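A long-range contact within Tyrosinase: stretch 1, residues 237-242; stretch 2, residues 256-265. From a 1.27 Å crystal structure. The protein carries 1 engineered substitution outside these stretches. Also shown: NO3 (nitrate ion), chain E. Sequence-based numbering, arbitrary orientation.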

# COMPACT_ATOMS: atom_id res chain seq x y z
N THR A 237 -0.98 9.59 -6.67
CA THR A 237 -2.36 9.13 -6.50
C THR A 237 -2.42 8.05 -5.41
O THR A 237 -1.41 7.38 -5.16
CB THR A 237 -2.92 8.58 -7.82
OG1 THR A 237 -2.10 7.49 -8.30
CG2 THR A 237 -2.93 9.65 -8.90
N THR A 238 -3.56 7.96 -4.76
CA THR A 238 -3.77 6.99 -3.70
C THR A 238 -5.16 6.38 -3.80
O THR A 238 -6.09 7.02 -4.29
CB THR A 238 -3.53 7.62 -2.32
OG1 THR A 238 -3.69 6.65 -1.27
CG2 THR A 238 -4.49 8.77 -2.01
N LYS A 239 -5.28 5.14 -3.34
CA LYS A 239 -6.57 4.48 -3.09
C LYS A 239 -6.72 4.39 -1.58
O LYS A 239 -5.89 3.68 -0.96
CB LYS A 239 -6.65 3.10 -3.75
CG LYS A 239 -6.40 3.11 -5.26
CD LYS A 239 -6.10 1.66 -5.72
CE LYS A 239 -5.92 1.56 -7.23
NZ LYS A 239 -4.82 2.46 -7.70
N TYR A 240 -7.65 5.11 -0.97
CA TYR A 240 -7.99 5.10 0.45
C TYR A 240 -6.96 5.75 1.36
O TYR A 240 -7.19 5.77 2.58
CB TYR A 240 -8.28 3.67 0.97
CG TYR A 240 -9.61 3.13 0.50
CD1 TYR A 240 -9.74 2.57 -0.78
CD2 TYR A 240 -10.75 3.15 1.32
CE1 TYR A 240 -10.93 2.06 -1.24
CE2 TYR A 240 -11.95 2.66 0.85
CZ TYR A 240 -12.04 2.11 -0.42
OH TYR A 240 -13.28 1.64 -0.83
N GLY A 241 -5.83 6.26 0.87
CA GLY A 241 -4.79 6.71 1.80
C GLY A 241 -4.92 8.07 2.43
O GLY A 241 -4.05 8.40 3.26
N LEU A 242 -5.94 8.85 2.10
CA LEU A 242 -6.13 10.17 2.73
C LEU A 242 -7.18 10.11 3.82
O LEU A 242 -8.36 9.86 3.52
CB LEU A 242 -6.58 11.22 1.70
CG LEU A 242 -5.72 11.28 0.43
CD1 LEU A 242 -6.24 12.38 -0.50
CD2 LEU A 242 -4.25 11.47 0.76
N NO3 E . -6.69 -2.06 3.86
O1 NO3 E . -5.84 -2.94 3.71
O2 NO3 E . -6.55 -0.90 3.49
O3 NO3 E . -7.72 -2.42 4.48
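Stretch 2, residues 256-265: QNWLRANLAL

Stretch 2 begins beside the middle of stretch 1 as a short non-helical lead-in of Q256 and N257, running in broadly the same direction as T238 to Y240, and then turns into a helix that runs on past Y240. Stretch 1 has no regular helix or strand: T237 to K239 are extended, Y240 takes a positive phi (71°, with psi near 0°), and the chain bends there before G241 and L242. In stretch 2, Q256 (-101/86) and N257 (-87/67) precede a helix that starts at W258 and continues beyond L265. Together the two stretches bury 474 Å², counting both sides.

The backbones meet at a single beta bridge, K239 with Q256, whose CA atoms lie 5.0 Å apart. The carbonyl of K239 is the focus of this pairing, since N257 approaches it with two donors: the backbone N of N257 lies 3.2 Å from K239 O, and the side-chain ND2 of N257 lies 2.9 Å from the same atom. The chi1 of -59° and chi2 of -70° bring the amide of N257 back to stretch 1 although its CA-to-CB bond points sideways. N257 occupies the N-cap position, yet its side chain makes no capping bond. Within stretch 1, a weak hydrogen bond from G241 N to T238 OG1 (3.1 Å) spans the bend at Y240.

Q256 adds a second set of polar links through its side chain, which also leaves sideways and brings its end nearer to stretch 1. Its amide is used at both ends: NE2 of Q256 donates to the carbonyl O of T237 at 2.9 Å, while OE1 of Q256 accepts from NZ of K239 at 3.0 Å. The K239 side chain, m at chi1, is nearly extended through chi2 and chi3 and turns again at chi4 (58°, p), where NZ meets Q256 OE1. Water 1 extends the network, donating to Q256 OE1 and accepting from T237 OG1, each at 2.7 Å. One glutamine amide is thus tied to T237 both directly and through a solvent molecule.

Packing against the helix falls mainly to Y240, which has 109 Å² covered by stretch 2, the largest share of any residue here. Its ring lies along the first turns of the helix. CG of R260 sits over one ring face, 3.7 Å from the centroid and 23° off the ring normal, in a CH-pi contact; CD of R260 comes within 3.4 Å of CD2 of Y240. Further along, CB of A261 is 4.1 Å from CE1 of Y240, and CB of A264 is 3.2 Å from the phenolic OH of Y240. CE1 of Y240 is 3.7 Å from the backbone N of A261.

The arginine that covers the tyrosine also binds the nitrate ion, probably from the crystallisation liquor. NE of R260 donates to O3 of the nitrate at 3.0 Å, and NH2 of R260 makes a weak hydrogen bond to the same oxygen at 3.3 Å, with the ion at the edge of the guanidinium.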

# COMPACT_ATOMS: atom_id res chain seq x y z
N GLN A 256 -1.41 2.42 -2.25
CA GLN A 256 -2.40 1.73 -3.07
C GLN A 256 -3.06 0.69 -2.17
O GLN A 256 -2.59 -0.45 -2.11
CB GLN A 256 -1.71 1.11 -4.29
CG GLN A 256 -0.87 2.13 -5.07
CD GLN A 256 -1.59 3.43 -5.33
OE1 GLN A 256 -2.75 3.44 -5.76
NE2 GLN A 256 -0.93 4.54 -5.05
N ASN A 257 -4.08 1.12 -1.44
CA ASN A 257 -4.65 0.24 -0.40
C ASN A 257 -5.71 -0.67 -1.02
O ASN A 257 -6.91 -0.57 -0.78
CB ASN A 257 -5.14 1.08 0.76
CG ASN A 257 -3.97 1.89 1.32
OD1 ASN A 257 -3.06 1.32 1.93
ND2 ASN A 257 -3.95 3.20 1.10
N TRP A 258 -5.23 -1.55 -1.89
CA TRP A 258 -6.05 -2.39 -2.75
C TRP A 258 -6.88 -3.40 -2.00
O TRP A 258 -7.95 -3.79 -2.49
CB TRP A 258 -5.19 -3.04 -3.82
CG TRP A 258 -4.11 -3.98 -3.37
CD1 TRP A 258 -2.79 -3.68 -3.15
CD2 TRP A 258 -4.26 -5.39 -3.11
NE1 TRP A 258 -2.11 -4.82 -2.76
CE2 TRP A 258 -3.00 -5.88 -2.73
CE3 TRP A 258 -5.34 -6.28 -3.17
CZ2 TRP A 258 -2.79 -7.22 -2.40
CZ3 TRP A 258 -5.14 -7.62 -2.84
CH2 TRP A 258 -3.85 -8.07 -2.46
N LEU A 259 -6.50 -3.79 -0.78
CA LEU A 259 -7.34 -4.73 -0.03
C LEU A 259 -8.63 -4.03 0.38
O LEU A 259 -9.68 -4.68 0.47
CB LEU A 259 -6.64 -5.20 1.25
CG LEU A 259 -5.40 -6.08 1.04
CD1 LEU A 259 -4.66 -6.22 2.36
CD2 LEU A 259 -5.82 -7.45 0.50
N ARG A 260 -8.54 -2.71 0.67
CA ARG A 260 -9.75 -2.00 1.11
C ARG A 260 -10.68 -1.80 -0.08
O ARG A 260 -11.90 -1.89 0.03
CB ARG A 260 -9.38 -0.68 1.77
CG ARG A 260 -10.55 -0.10 2.58
CD ARG A 260 -10.00 0.82 3.68
NE ARG A 260 -9.49 -0.00 4.77
CZ ARG A 260 -9.39 0.34 6.04
NH1 ARG A 260 -9.71 1.57 6.43
NH2 ARG A 260 -8.96 -0.54 6.93
N ALA A 261 -10.10 -1.53 -1.26
CA ALA A 261 -10.90 -1.41 -2.49
C ALA A 261 -11.61 -2.73 -2.78
O ALA A 261 -12.80 -2.77 -3.07
CB ALA A 261 -10.01 -1.06 -3.66
N ASN A 262 -10.91 -3.86 -2.64
CA ASN A 262 -11.55 -5.14 -2.89
C ASN A 262 -12.65 -5.41 -1.86
O ASN A 262 -13.74 -5.91 -2.22
CB ASN A 262 -10.55 -6.29 -2.85
CG ASN A 262 -9.65 -6.35 -4.06
OD1 ASN A 262 -9.82 -5.56 -5.00
ND2 ASN A 262 -8.70 -7.27 -4.05
N LEU A 263 -12.43 -5.05 -0.60
CA LEU A 263 -13.48 -5.20 0.40
C LEU A 263 -14.73 -4.41 -0.02
O LEU A 263 -15.86 -4.91 0.06
CB LEU A 263 -12.99 -4.68 1.76
CG LEU A 263 -13.97 -4.76 2.93
CD1 LEU A 263 -14.26 -6.21 3.31
CD2 LEU A 263 -13.41 -4.02 4.15
N ALA A 264 -14.55 -3.16 -0.44
CA ALA A 264 -15.66 -2.32 -0.84
C ALA A 264 -16.39 -2.89 -2.05
O ALA A 264 -17.61 -2.85 -2.10
CB ALA A 264 -15.15 -0.92 -1.19
N LEU A 265 -15.68 -3.40 -3.04
CA LEU A 265 -16.32 -3.99 -4.22
C LEU A 265 -17.26 -5.11 -3.81
O LEU A 265 -18.36 -5.20 -4.37
CB LEU A 265 -15.28 -4.49 -5.22
CG LEU A 265 -14.39 -3.47 -5.89
CD1 LEU A 265 -13.27 -4.23 -6.61
CD2 LEU A 265 -15.16 -2.62 -6.88
O HOH W 1 -3.58 5.67 -6.99